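Local structure of probable aminotransferase (Pseudomonas aeruginosa, 5YKR) at residues Glu172-Phe177 with Ala187-Asn192; Met229-Met234 with Pro426-Ala431; Leu248-Asp253 with Gly276-Phe281; Tyr388-His393 with Leu408-Leu413. The protein belongs to the class-III aminotransferases, a family of pyridoxal-phosphate-dependent proteins, and is a dimeric member with that cofactor covalently bound. All coordinates share one frame; numbering follows the deposited sequence.

Contact 1. Residues Glu172-Phe177 with Ala187-Asn192; sequences ESQVEF and AGVHPN
Q174 and V189 face each other just past the open end of a beta-hairpin, whose short strands 175-177 and 183-185 pair antiparallel, and their side chains form the close-packed part of this contact. They cross at about a right angle. V189 sets CG1 anti to its own backbone N (chi1 -175°), and this methyl lies against the stem of the glutamine: it is 3.7 Å from Q174 CB and 3.8 Å from Q174 CG. The bend of Q174 at chi2 (-77°) keeps the amide close as well, with CD 3.9 Å from V189 CG1. The amide is not left to apolar company, because OE1 accepts a hydrogen bond from R186 NE. The backbone at Q174 makes an inverse gamma turn as the chain enters strand 175-177, and H322 of the second subunit packs on this side chain, so the buried half sits at the dimer interface. Beside the packed pair, water 1 bridges the backbones, donating to Q174 O and V189 O at 2.9 Å each.

The other half is sparser and more open. A187 is exposed and meets the other segment through the E176 carboxylate, its CB 3.7 Å from E176 OE1. A187 O in turn accepts from N321 ND2 of the second subunit. On the exposed side a single direct bond joins the segments: A187 N donates to E176 OE1 over 2.9 Å, nearly straight at 160°, arriving from above the carboxylate plane.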
loop_
_atom_site.group_PDB
_atom_site.type_symbol
_atom_site.label_atom_id
_atom_site.label_comp_id
_atom_site.label_asym_id
_atom_site.label_seq_id
_atom_site.Cartn_x
_atom_site.Cartn_y
_atom_site.Cartn_z
ATOM N N GLU A 172 -14.752 5.807 1.524
ATOM C CA GLU A 172 -16.099 5.992 0.955
ATOM C C GLU A 172 -16.972 4.745 1.072
ATOM O O GLU A 172 -18.198 4.852 0.995
ATOM C CB GLU A 172 -16.085 6.365 -0.533
ATOM C CG GLU A 172 -15.266 7.508 -0.942
ATOM C CD GLU A 172 -13.946 7.003 -1.458
ATOM O OE1 GLU A 172 -13.213 6.472 -0.593
ATOM O OE2 GLU A 172 -13.663 7.122 -2.679
ATOM N N SER A 173 -16.348 3.573 1.230
ATOM C CA SER A 173 -17.109 2.341 1.348
ATOM C C SER A 173 -17.547 1.996 2.756
ATOM O O SER A 173 -18.298 1.034 2.947
ATOM C CB SER A 173 -16.275 1.132 0.825
ATOM O OG SER A 173 -15.185 0.794 1.699
ATOM N N GLN A 174 -17.062 2.753 3.747
ATOM C CA GLN A 174 -17.193 2.394 5.176
ATOM C C GLN A 174 -18.535 2.923 5.721
ATOM O O GLN A 174 -18.584 3.766 6.610
ATOM C CB GLN A 174 -16.039 2.919 5.997
ATOM C CG GLN A 174 -14.648 2.532 5.495
ATOM C CD GLN A 174 -14.203 1.128 5.793
ATOM O OE1 GLN A 174 -15.022 0.271 6.213
ATOM N NE2 GLN A 174 -12.892 0.859 5.613
ATOM N N VAL A 175 -19.612 2.328 5.205
ATOM C CA VAL A 175 -20.987 2.714 5.517
ATOM C C VAL A 175 -21.804 1.457 5.768
ATOM O O VAL A 175 -21.423 0.362 5.339
ATOM C CB VAL A 175 -21.652 3.562 4.422
ATOM C CG1 VAL A 175 -21.013 4.947 4.351
ATOM C CG2 VAL A 175 -21.603 2.858 3.090
ATOM N N GLU A 176 -22.943 1.632 6.439
ATOM C CA GLU A 176 -23.928 0.554 6.644
ATOM C C GLU A 176 -25.307 1.178 6.718
ATOM O O GLU A 176 -25.446 2.394 6.849
ATOM C CB GLU A 176 -23.633 -0.242 7.913
ATOM C CG GLU A 176 -23.875 0.523 9.198
ATOM C CD GLU A 176 -23.385 -0.201 10.432
ATOM O OE1 GLU A 176 -22.378 -0.904 10.351
ATOM O OE2 GLU A 176 -23.992 0.021 11.533
ATOM N N PHE A 177 -26.331 0.326 6.656
ATOM C CA PHE A 177 -27.690 0.803 6.910
ATOM C C PHE A 177 -27.975 0.701 8.416
ATOM O O PHE A 177 -27.741 -0.342 9.029
ATOM C CB PHE A 177 -28.709 0.007 6.168
ATOM C CG PHE A 177 -28.813 0.318 4.688
ATOM C CD1 PHE A 177 -29.087 1.611 4.277
ATOM C CD2 PHE A 177 -28.693 -0.657 3.718
ATOM C CE1 PHE A 177 -29.189 1.924 2.943
ATOM C CE2 PHE A 177 -28.809 -0.346 2.402
ATOM C CZ PHE A 177 -29.062 0.946 2.008
ATOM N N ALA A 187 -20.163 0.482 11.631
ATOM C CA ALA A 187 -19.911 0.367 13.046
ATOM C C ALA A 187 -18.413 0.205 13.301
ATOM O O ALA A 187 -17.746 -0.623 12.706
ATOM C CB ALA A 187 -20.655 -0.818 13.622
ATOM N N GLY A 188 -17.924 1.008 14.226
ATOM C CA GLY A 188 -16.517 0.979 14.581
ATOM C C GLY A 188 -15.562 1.623 13.596
ATOM O O GLY A 188 -14.347 1.570 13.829
ATOM N N VAL A 189 -16.078 2.244 12.538
ATOM C CA VAL A 189 -15.216 2.916 11.576
ATOM C C VAL A 189 -15.573 4.403 11.555
ATOM O O VAL A 189 -16.626 4.826 11.047
ATOM C CB VAL A 189 -15.358 2.326 10.166
ATOM C CG1 VAL A 189 -14.335 2.998 9.236
ATOM C CG2 VAL A 189 -15.191 0.784 10.170
ATOM N N HIS A 190 -14.702 5.192 12.156
ATOM C CA HIS A 190 -14.925 6.632 12.268
ATOM C C HIS A 190 -15.117 7.232 10.853
ATOM O O HIS A 190 -14.453 6.820 9.893
ATOM C CB HIS A 190 -13.693 7.267 12.907
ATOM C CG HIS A 190 -13.878 8.669 13.372
ATOM N ND1 HIS A 190 -13.782 9.743 12.527
ATOM C CD2 HIS A 190 -14.109 9.170 14.615
ATOM C CE1 HIS A 190 -13.925 10.861 13.233
ATOM N NE2 HIS A 190 -14.140 10.537 14.504
ATOM N N PRO A 191 -15.991 8.228 10.687
ATOM C CA PRO A 191 -16.154 8.776 9.340
ATOM C C PRO A 191 -14.953 9.510 8.758
ATOM O O PRO A 191 -14.888 9.773 7.589
ATOM C CB PRO A 191 -17.394 9.680 9.447
ATOM C CG PRO A 191 -17.574 9.905 10.870
ATOM C CD PRO A 191 -16.955 8.778 11.648
ATOM N N ASN A 192 -14.025 9.857 9.628
ATOM C CA ASN A 192 -12.699 10.303 9.219
ATOM C C ASN A 192 -12.753 11.603 8.407
ATOM O O ASN A 192 -12.015 11.791 7.440
ATOM C CB ASN A 192 -11.955 9.187 8.452
ATOM C CG ASN A 192 -10.481 9.480 8.308
ATOM O OD1 ASN A 192 -9.896 10.111 9.200
ATOM N ND2 ASN A 192 -9.868 9.011 7.223
HETATM O O HOH W 1 -16.889 5.505 8.215
#

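Contact 2. Residues Met229-Met234 with Pro426-Ala431; sequences MTNVGM and PFHNMA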
loop_
_atom_site.group_PDB
_atom_site.type_symbol
_atom_site.label_atom_id
_atom_site.label_comp_id
_atom_site.label_asym_id
_atom_site.label_seq_id
_atom_site.Cartn_x
_atom_site.Cartn_y
_atom_site.Cartn_z
ATOM N N MET A 229 -20.346 -11.901 -2.540
ATOM C CA MET A 229 -19.797 -11.240 -1.356
ATOM C C MET A 229 -19.127 -12.277 -0.456
ATOM O O MET A 229 -19.653 -13.385 -0.277
ATOM C CB MET A 229 -20.862 -10.453 -0.586
ATOM C CG MET A 229 -21.620 -9.494 -1.452
ATOM S SD MET A 229 -22.851 -8.483 -0.556
ATOM C CE MET A 229 -21.806 -7.435 0.470
ATOM N N THR A 230 -17.997 -11.925 0.126
ATOM C CA THR A 230 -17.216 -12.845 0.956
ATOM C C THR A 230 -16.807 -12.296 2.287
ATOM O O THR A 230 -16.152 -12.986 3.060
ATOM C CB THR A 230 -15.931 -13.308 0.238
ATOM O OG1 THR A 230 -15.046 -12.198 0.082
ATOM C CG2 THR A 230 -16.260 -13.945 -1.119
ATOM N N ASN A 231 -17.225 -11.073 2.600
ATOM C CA ASN A 231 -16.752 -10.397 3.801
ATOM C C ASN A 231 -17.846 -10.119 4.830
ATOM O O ASN A 231 -17.702 -9.229 5.667
ATOM C CB ASN A 231 -15.965 -9.159 3.388
ATOM C CG ASN A 231 -14.646 -9.485 2.700
ATOM O OD1 ASN A 231 -14.357 -9.061 1.511
ATOM N ND2 ASN A 231 -13.818 -10.142 3.437
ATOM N N VAL A 232 -18.907 -10.929 4.767
ATOM C CA VAL A 232 -19.973 -10.933 5.784
ATOM C C VAL A 232 -20.547 -12.338 5.847
ATOM O O VAL A 232 -21.760 -12.564 5.710
ATOM C CB VAL A 232 -21.012 -9.801 5.492
ATOM C CG1 VAL A 232 -21.716 -10.000 4.140
ATOM C CG2 VAL A 232 -21.965 -9.652 6.641
ATOM N N GLY A 233 -19.653 -13.321 5.916
ATOM C CA GLY A 233 -20.010 -14.605 5.356
ATOM C C GLY A 233 -20.150 -14.477 3.838
ATOM O O GLY A 233 -19.801 -13.433 3.246
ATOM N N MET A 234 -20.685 -15.505 3.213
ATOM C CA MET A 234 -20.829 -15.506 1.764
ATOM C C MET A 234 -22.229 -15.197 1.307
ATOM O O MET A 234 -23.163 -15.806 1.766
ATOM C CB MET A 234 -20.410 -16.853 1.202
ATOM C CG MET A 234 -18.927 -17.054 1.265
ATOM S SD MET A 234 -18.462 -18.729 0.689
ATOM C CE MET A 234 -16.725 -18.502 0.806
ATOM N N PRO A 426 -9.008 -15.558 11.569
ATOM C CA PRO A 426 -9.912 -15.169 12.649
ATOM C C PRO A 426 -11.028 -14.306 12.201
ATOM O O PRO A 426 -11.973 -14.120 12.953
ATOM C CB PRO A 426 -9.012 -14.438 13.630
ATOM C CG PRO A 426 -7.855 -14.017 12.864
ATOM C CD PRO A 426 -7.657 -15.027 11.763
ATOM N N PHE A 427 -10.970 -13.787 10.983
ATOM C CA PHE A 427 -11.944 -12.757 10.535
ATOM C C PHE A 427 -13.141 -13.306 9.829
ATOM O O PHE A 427 -14.014 -12.563 9.429
ATOM C CB PHE A 427 -11.259 -11.725 9.621
ATOM C CG PHE A 427 -9.919 -11.294 10.115
ATOM C CD1 PHE A 427 -9.775 -10.699 11.334
ATOM C CD2 PHE A 427 -8.781 -11.517 9.358
ATOM C CE1 PHE A 427 -8.496 -10.345 11.812
ATOM C CE2 PHE A 427 -7.554 -11.156 9.799
ATOM C CZ PHE A 427 -7.384 -10.606 11.044
ATOM N N HIS A 428 -13.162 -14.632 9.625
ATOM C CA HIS A 428 -14.223 -15.263 8.824
ATOM C C HIS A 428 -14.528 -16.618 9.468
ATOM O O HIS A 428 -13.754 -17.093 10.270
ATOM C CB HIS A 428 -13.763 -15.458 7.339
ATOM C CG HIS A 428 -13.355 -14.191 6.636
ATOM N ND1 HIS A 428 -12.055 -13.745 6.453
ATOM C CD2 HIS A 428 -14.148 -13.227 6.134
ATOM C CE1 HIS A 428 -12.094 -12.558 5.845
ATOM N NE2 HIS A 428 -13.350 -12.245 5.606
ATOM N N ASN A 429 -15.555 -17.311 9.002
ATOM C CA ASN A 429 -15.774 -18.724 9.325
ATOM C C ASN A 429 -15.450 -19.553 8.090
ATOM O O ASN A 429 -16.243 -20.415 7.644
ATOM C CB ASN A 429 -17.220 -18.950 9.781
ATOM C CG ASN A 429 -17.522 -18.197 11.047
ATOM O OD1 ASN A 429 -16.919 -18.502 12.100
ATOM N ND2 ASN A 429 -18.436 -17.178 10.969
ATOM N N MET A 430 -14.279 -19.261 7.500
ATOM C CA MET A 430 -13.912 -19.814 6.199
ATOM C C MET A 430 -12.686 -20.724 6.338
ATOM O O MET A 430 -11.923 -20.631 7.268
ATOM C CB MET A 430 -13.628 -18.709 5.124
ATOM C CG MET A 430 -12.264 -18.023 5.202
ATOM S SD MET A 430 -11.060 -18.827 4.131
ATOM C CE MET A 430 -9.636 -17.769 4.380
ATOM N N ALA A 431 -12.534 -21.605 5.344
ATOM C CA ALA A 431 -11.318 -22.391 5.135
ATOM C C ALA A 431 -11.001 -22.304 3.650
ATOM O O ALA A 431 -11.900 -22.337 2.785
ATOM C CB ALA A 431 -11.553 -23.856 5.503
HETATM O O HOH W 2 -15.962 -11.032 7.676
#
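N231 and H428 adopt the same first torsion: each CG stands anti to the carbonyl carbon and beside the backbone N, with chi1 -69° in N231 and -58° in H428. Neither CB is aimed straight across, yet these rotations carry the amide of one and the imidazole of the other into contact. The meeting joins two parts of the class-III aminotransferase fold: the loop that follows strand 220-225 of the large mixed sheet, and the approach to strand 430-432, an edge strand of the three-stranded antiparallel sheet.

Evidence for the bond is modest. N231 ND2 lies at the edge of the imidazole, near its plane, 3.1 Å from H428 NE2, but the N-H to acceptor angle of 130° makes it a weak hydrogen bond. The amide and ring planes are turned about halfway between coplanar and perpendicular. T230 O adds a looser contact, lying obliquely to the ring at 3.7 Å from H428 CD2. The T230 hydroxyl is engaged away from this histidine, by E226 OE2 and H262 ND1.

The other branch of the N231 amide reaches the cofactor site: OD1 makes a weak hydrogen bond with O3 of the modified residue LLP at position 286. The one side chain thus touches both the cofactor and H428. Beside the side-chain pair the backbones are bridged by water 2, which donates to F427 O at 3.0 Å and, more weakly, to N231 O at 3.2 Å.

Contact 3. Residues Leu248-Asp253 with Gly276-Phe281; sequences LTRRHD and GLEPDF
R250 and E278 meet through a single salt bridge at the protein surface, where R250 NH2 donates to E278 OE1 over 2.8 Å. At 165° the bond is nearly straight. It lies in the guanidinium plane, so the arginine presents its edge, but it meets OE1 from 65° above the carboxylate plane. The two flat groups stand 67° apart, and the second prong of a paired bridge is missing, E278 OE2 lying 4.1 Å from R250 NH1. Both chains are extended, R250 from CG to NE and E278 beyond CG, and cross at about a right angle. R250 also touches a crystal neighbour, so its conformation may owe something to the lattice.

R246 serves two nearby acceptors, donating NH1 to E278 O and NH2 to D280 OD2; that same carboxylate oxygen also accepts from L256 N. At the helix end, L248 O takes two donors from one residue, H252 N at 3.0 Å and H252 ND1 also at 3.0 Å, reaching it from opposite faces of the carbonyl plane. D253, with positive phi, is the C-prime residue of a Schellman motif, and its N donates to R250 O over 3.1 Å.

The bridge joins the end of helix 241-251 to the loop entering strand 281-284. These elements belong to two successive beta-alpha-beta units, built on the adjacent parallel strands 220-225, 255-259 and 281-284, as in the large domain of fold-type I PLP proteins.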
loop_
_atom_site.group_PDB
_atom_site.type_symbol
_atom_site.label_atom_id
_atom_site.label_comp_id
_atom_site.label_asym_id
_atom_site.label_seq_id
_atom_site.Cartn_x
_atom_site.Cartn_y
_atom_site.Cartn_z
ATOM N N LEU A 248 -27.986 -2.336 -16.081
ATOM C CA LEU A 248 -28.247 -1.033 -15.459
ATOM C C LEU A 248 -27.040 -0.100 -15.546
ATOM O O LEU A 248 -27.190 1.076 -15.812
ATOM C CB LEU A 248 -28.641 -1.230 -13.987
ATOM C CG LEU A 248 -30.078 -1.731 -13.709
ATOM C CD1 LEU A 248 -30.272 -2.051 -12.266
ATOM C CD2 LEU A 248 -31.039 -0.690 -14.102
ATOM N N THR A 249 -25.843 -0.648 -15.277
ATOM C CA THR A 249 -24.689 0.195 -15.339
ATOM C C THR A 249 -24.409 0.651 -16.778
ATOM O O THR A 249 -24.050 1.808 -17.008
ATOM C CB THR A 249 -23.444 -0.479 -14.701
ATOM O OG1 THR A 249 -23.218 -1.775 -15.262
ATOM C CG2 THR A 249 -23.563 -0.567 -13.167
ATOM N N ARG A 250 -24.632 -0.228 -17.766
ATOM C CA ARG A 250 -24.526 0.223 -19.161
ATOM C C ARG A 250 -25.503 1.337 -19.493
ATOM O O ARG A 250 -25.108 2.377 -20.069
ATOM C CB ARG A 250 -24.716 -0.928 -20.114
ATOM C CG ARG A 250 -23.427 -1.667 -20.230
ATOM C CD ARG A 250 -23.623 -2.953 -20.946
ATOM N NE ARG A 250 -22.345 -3.593 -21.171
ATOM C CZ ARG A 250 -22.220 -4.875 -21.496
ATOM N NH1 ARG A 250 -23.295 -5.675 -21.595
ATOM N NH2 ARG A 250 -20.999 -5.390 -21.676
ATOM N N ARG A 251 -26.750 1.156 -19.067
ATOM C CA ARG A 251 -27.809 2.088 -19.438
ATOM C C ARG A 251 -27.560 3.470 -18.858
ATOM O O ARG A 251 -27.787 4.485 -19.508
ATOM C CB ARG A 251 -29.144 1.513 -19.011
ATOM C CG ARG A 251 -30.323 2.432 -19.348
ATOM C CD ARG A 251 -31.619 1.718 -19.553
ATOM N NE ARG A 251 -31.856 0.624 -18.625
ATOM C CZ ARG A 251 -32.391 0.700 -17.416
ATOM N NH1 ARG A 251 -32.799 1.860 -16.890
ATOM N NH2 ARG A 251 -32.535 -0.424 -16.735
ATOM N N HIS A 252 -26.986 3.492 -17.657
ATOM C CA HIS A 252 -26.694 4.751 -16.965
ATOM C C HIS A 252 -25.242 5.246 -17.160
ATOM O O HIS A 252 -24.846 6.267 -16.557
ATOM C CB HIS A 252 -27.018 4.607 -15.467
ATOM C CG HIS A 252 -28.460 4.485 -15.165
ATOM N ND1 HIS A 252 -29.099 3.281 -15.015
ATOM C CD2 HIS A 252 -29.391 5.437 -15.006
ATOM C CE1 HIS A 252 -30.381 3.507 -14.776
ATOM N NE2 HIS A 252 -30.573 4.801 -14.755
ATOM N N ASP A 253 -24.463 4.560 -18.012
ATOM C CA ASP A 253 -23.052 4.892 -18.282
ATOM C C ASP A 253 -22.288 5.045 -16.958
ATOM O O ASP A 253 -21.596 6.043 -16.696
ATOM C CB ASP A 253 -22.941 6.164 -19.093
ATOM C CG ASP A 253 -21.539 6.480 -19.547
ATOM O OD1 ASP A 253 -20.846 5.550 -19.935
ATOM O OD2 ASP A 253 -21.133 7.648 -19.482
ATOM N N GLY A 276 -18.661 -15.649 -17.143
ATOM C CA GLY A 276 -18.906 -14.749 -18.279
ATOM C C GLY A 276 -19.292 -13.324 -17.936
ATOM O O GLY A 276 -20.032 -12.707 -18.686
ATOM N N LEU A 277 -18.773 -12.777 -16.841
ATOM C CA LEU A 277 -19.052 -11.377 -16.537
ATOM C C LEU A 277 -18.269 -10.479 -17.495
ATOM O O LEU A 277 -17.290 -10.909 -18.115
ATOM C CB LEU A 277 -18.749 -11.019 -15.096
ATOM C CG LEU A 277 -19.448 -11.846 -14.019
ATOM C CD1 LEU A 277 -19.178 -11.241 -12.616
ATOM C CD2 LEU A 277 -20.950 -12.013 -14.269
ATOM N N GLU A 278 -18.707 -9.236 -17.572
ATOM C CA GLU A 278 -18.143 -8.221 -18.463
ATOM C C GLU A 278 -17.797 -6.955 -17.650
ATOM O O GLU A 278 -18.411 -5.917 -17.813
ATOM C CB GLU A 278 -19.118 -7.905 -19.605
ATOM C CG GLU A 278 -19.341 -9.080 -20.520
ATOM C CD GLU A 278 -20.444 -8.818 -21.531
ATOM O OE1 GLU A 278 -20.253 -7.981 -22.394
ATOM O OE2 GLU A 278 -21.532 -9.412 -21.420
ATOM N N PRO A 279 -16.785 -7.047 -16.779
ATOM C CA PRO A 279 -16.401 -5.879 -15.938
ATOM C C PRO A 279 -15.897 -4.726 -16.798
ATOM O O PRO A 279 -15.261 -4.962 -17.809
ATOM C CB PRO A 279 -15.262 -6.408 -15.065
ATOM C CG PRO A 279 -14.861 -7.658 -15.705
ATOM C CD PRO A 279 -15.896 -8.200 -16.600
ATOM N N ASP A 280 -16.118 -3.521 -16.347
ATOM C CA ASP A 280 -15.360 -2.355 -16.876
ATOM C C ASP A 280 -13.962 -2.247 -16.293
ATOM O O ASP A 280 -13.046 -1.833 -16.966
ATOM C CB ASP A 280 -16.145 -1.058 -16.699
ATOM C CG ASP A 280 -17.473 -1.106 -17.390
ATOM O OD1 ASP A 280 -17.529 -1.535 -18.590
ATOM O OD2 ASP A 280 -18.494 -0.714 -16.743
ATOM N N PHE A 281 -13.876 -2.536 -15.002
ATOM C CA PHE A 281 -12.635 -2.577 -14.247
ATOM C C PHE A 281 -12.616 -3.873 -13.435
ATOM O O PHE A 281 -13.654 -4.319 -12.961
ATOM C CB PHE A 281 -12.505 -1.401 -13.270
ATOM C CG PHE A 281 -12.409 -0.064 -13.920
ATOM C CD1 PHE A 281 -13.548 0.617 -14.259
ATOM C CD2 PHE A 281 -11.185 0.535 -14.143
ATOM C CE1 PHE A 281 -13.480 1.865 -14.844
ATOM C CE2 PHE A 281 -11.100 1.821 -14.725
ATOM C CZ PHE A 281 -12.265 2.462 -15.081
#

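Contact 4. Residues Tyr388-His393 with Leu408-Leu413; sequences YLFMTH and LIEACL
F390 points its ring at helix 407-418 and places CZ against two of its side chains, I409 and E410. F390 directly follows strand 385-389, the middle strand of a three-stranded antiparallel sheet, so the contact is a sheet-to-helix packing within the buried part of the fold. F390 sits at the centre of an inverse gamma turn.

F390 and I409 slide past each other in opposite directions, with CZ 3.7 Å from I409 CG2. That methyl stands anti to the backbone N of I409 and approaches the ring obliquely. E410 crosses F390 obliquely too, and its contact is made chiefly by the aliphatic stem: CG is 3.9 Å from F390 CZ. The carboxylate is turned 57° from the ring plane, and its OE2 is bound by R405 NE in a salt bridge and by N406 N. W377 also meets the F390 ring, with planes at about 40°.

One helical turn on from I409, L413 takes up Y388. The tyrosine CG lies between backbone N and carbonyl carbon (chi1 49°), which brings the far end of the ring to the helix, and the leucine methyl sits at the ring's edge, near its plane: CD1 is 4.0 Å from Y388 CE1 and 3.6 Å from Y388 OH.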
loop_
_atom_site.group_PDB
_atom_site.type_symbol
_atom_site.label_atom_id
_atom_site.label_comp_id
_atom_site.label_asym_id
_atom_site.label_seq_id
_atom_site.Cartn_x
_atom_site.Cartn_y
_atom_site.Cartn_z
ATOM N N TYR A 388 -19.178 -21.109 6.426
ATOM C CA TYR A 388 -20.494 -21.294 7.006
ATOM C C TYR A 388 -20.987 -20.003 7.730
ATOM O O TYR A 388 -20.199 -19.074 8.034
ATOM C CB TYR A 388 -20.565 -22.512 7.903
ATOM C CG TYR A 388 -19.470 -22.632 8.916
ATOM C CD1 TYR A 388 -19.615 -22.089 10.218
ATOM C CD2 TYR A 388 -18.292 -23.308 8.623
ATOM C CE1 TYR A 388 -18.594 -22.187 11.138
ATOM C CE2 TYR A 388 -17.286 -23.439 9.570
ATOM C CZ TYR A 388 -17.467 -22.912 10.828
ATOM O OH TYR A 388 -16.511 -22.983 11.789
ATOM N N LEU A 389 -22.294 -19.934 7.917
ATOM C CA LEU A 389 -22.967 -18.793 8.525
ATOM C C LEU A 389 -24.037 -19.355 9.443
ATOM O O LEU A 389 -24.644 -20.409 9.151
ATOM C CB LEU A 389 -23.654 -17.936 7.445
ATOM C CG LEU A 389 -23.042 -16.665 6.890
ATOM C CD1 LEU A 389 -23.912 -16.126 5.771
ATOM C CD2 LEU A 389 -22.731 -15.622 7.984
ATOM N N PHE A 390 -24.331 -18.615 10.523
ATOM C CA PHE A 390 -25.258 -19.115 11.555
ATOM C C PHE A 390 -26.712 -18.730 11.233
ATOM O O PHE A 390 -27.399 -18.099 12.039
ATOM C CB PHE A 390 -24.862 -18.619 12.947
ATOM C CG PHE A 390 -23.399 -18.758 13.295
ATOM C CD1 PHE A 390 -22.643 -19.859 12.885
ATOM C CD2 PHE A 390 -22.783 -17.798 14.068
ATOM C CE1 PHE A 390 -21.300 -19.958 13.223
ATOM C CE2 PHE A 390 -21.449 -17.897 14.440
ATOM C CZ PHE A 390 -20.706 -18.974 14.001
ATOM N N MET A 391 -27.165 -19.129 10.051
ATOM C CA MET A 391 -28.564 -18.997 9.673
ATOM C C MET A 391 -28.932 -20.169 8.746
ATOM O O MET A 391 -28.066 -20.806 8.108
ATOM C CB MET A 391 -28.802 -17.641 8.988
ATOM C CG MET A 391 -27.978 -17.398 7.719
ATOM S SD MET A 391 -28.045 -15.740 7.037
ATOM C CE MET A 391 -29.741 -15.699 6.420
ATOM N N THR A 392 -30.218 -20.473 8.700
ATOM C CA THR A 392 -30.650 -21.694 8.015
ATOM C C THR A 392 -30.426 -21.704 6.484
ATOM O O THR A 392 -30.111 -22.731 5.901
ATOM C CB THR A 392 -32.133 -21.981 8.337
ATOM O OG1 THR A 392 -32.206 -22.284 9.720
ATOM C CG2 THR A 392 -32.626 -23.145 7.604
ATOM N N HIS A 393 -30.604 -20.550 5.867
ATOM C CA HIS A 393 -30.647 -20.431 4.421
ATOM C C HIS A 393 -29.590 -19.405 3.980
ATOM O O HIS A 393 -29.218 -18.542 4.743
ATOM C CB HIS A 393 -32.029 -19.954 3.970
ATOM C CG HIS A 393 -33.163 -20.861 4.382
ATOM N ND1 HIS A 393 -33.384 -22.095 3.803
ATOM C CD2 HIS A 393 -34.140 -20.696 5.301
ATOM C CE1 HIS A 393 -34.445 -22.657 4.356
ATOM N NE2 HIS A 393 -34.932 -21.820 5.260
ATOM N N LEU A 408 -18.418 -14.547 20.004
ATOM C CA LEU A 408 -18.096 -15.555 20.989
ATOM C C LEU A 408 -18.074 -16.975 20.389
ATOM O O LEU A 408 -17.122 -17.731 20.616
ATOM C CB LEU A 408 -19.061 -15.497 22.170
ATOM C CG LEU A 408 -18.896 -16.617 23.202
ATOM C CD1 LEU A 408 -17.518 -16.628 23.829
ATOM C CD2 LEU A 408 -19.932 -16.542 24.305
ATOM N N ILE A 409 -19.100 -17.319 19.614
ATOM C CA ILE A 409 -19.154 -18.643 18.998
ATOM C C ILE A 409 -17.975 -18.775 18.025
ATOM O O ILE A 409 -17.251 -19.786 18.031
ATOM C CB ILE A 409 -20.486 -18.910 18.285
ATOM C CG1 ILE A 409 -21.638 -18.937 19.308
ATOM C CG2 ILE A 409 -20.390 -20.187 17.471
ATOM C CD1 ILE A 409 -23.015 -18.839 18.657
ATOM N N GLU A 410 -17.756 -17.735 17.216
ATOM C CA GLU A 410 -16.630 -17.739 16.286
ATOM C C GLU A 410 -15.273 -17.929 16.964
ATOM O O GLU A 410 -14.473 -18.775 16.560
ATOM C CB GLU A 410 -16.653 -16.479 15.444
ATOM C CG GLU A 410 -17.822 -16.440 14.481
ATOM C CD GLU A 410 -18.015 -15.086 13.796
ATOM O OE1 GLU A 410 -17.034 -14.353 13.581
ATOM O OE2 GLU A 410 -19.175 -14.819 13.404
ATOM N N ALA A 411 -15.034 -17.185 18.044
ATOM C CA ALA A 411 -13.784 -17.313 18.770
ATOM C C ALA A 411 -13.610 -18.714 19.353
ATOM O O ALA A 411 -12.536 -19.288 19.289
ATOM C CB ALA A 411 -13.683 -16.253 19.852
ATOM N N CYS A 412 -14.678 -19.257 19.927
ATOM C CA CYS A 412 -14.602 -20.587 20.489
ATOM C C CYS A 412 -14.270 -21.671 19.469
ATOM O O CYS A 412 -13.396 -22.487 19.716
ATOM C CB CYS A 412 -15.889 -20.905 21.211
ATOM S SG CYS A 412 -15.864 -22.437 22.174
ATOM N N LEU A 413 -14.946 -21.671 18.326
ATOM C CA LEU A 413 -14.670 -22.659 17.290
ATOM C C LEU A 413 -13.252 -22.500 16.782
ATOM O O LEU A 413 -12.537 -23.475 16.605
ATOM C CB LEU A 413 -15.672 -22.508 16.133
ATOM C CG LEU A 413 -17.162 -22.829 16.378
ATOM C CD1 LEU A 413 -17.971 -22.666 15.110
ATOM C CD2 LEU A 413 -17.314 -24.168 16.973
#

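Contacts 1 and 3 belong to the region of the seven-stranded mixed sheet, with centres 26 Å apart and no touch. Contact 2 reaches from a loop of that region to the three-stranded sheet, where contact 4 also lies: their centres are 10 Å apart, strands 385-389 and 430-432 are neighbours, and N429 O probably bonds with Y388 N (3.3 Å). Along the chain contact 1 closes first; contact 2 then opens and encloses contacts 3 and 4 in turn, so it joins segments 192 residues apart in sequence beside the cofactor. Contacts 1, 2 and 4 touch the second subunit, whereas contact 3, its centre 35 Å from that of contact 4, faces outward.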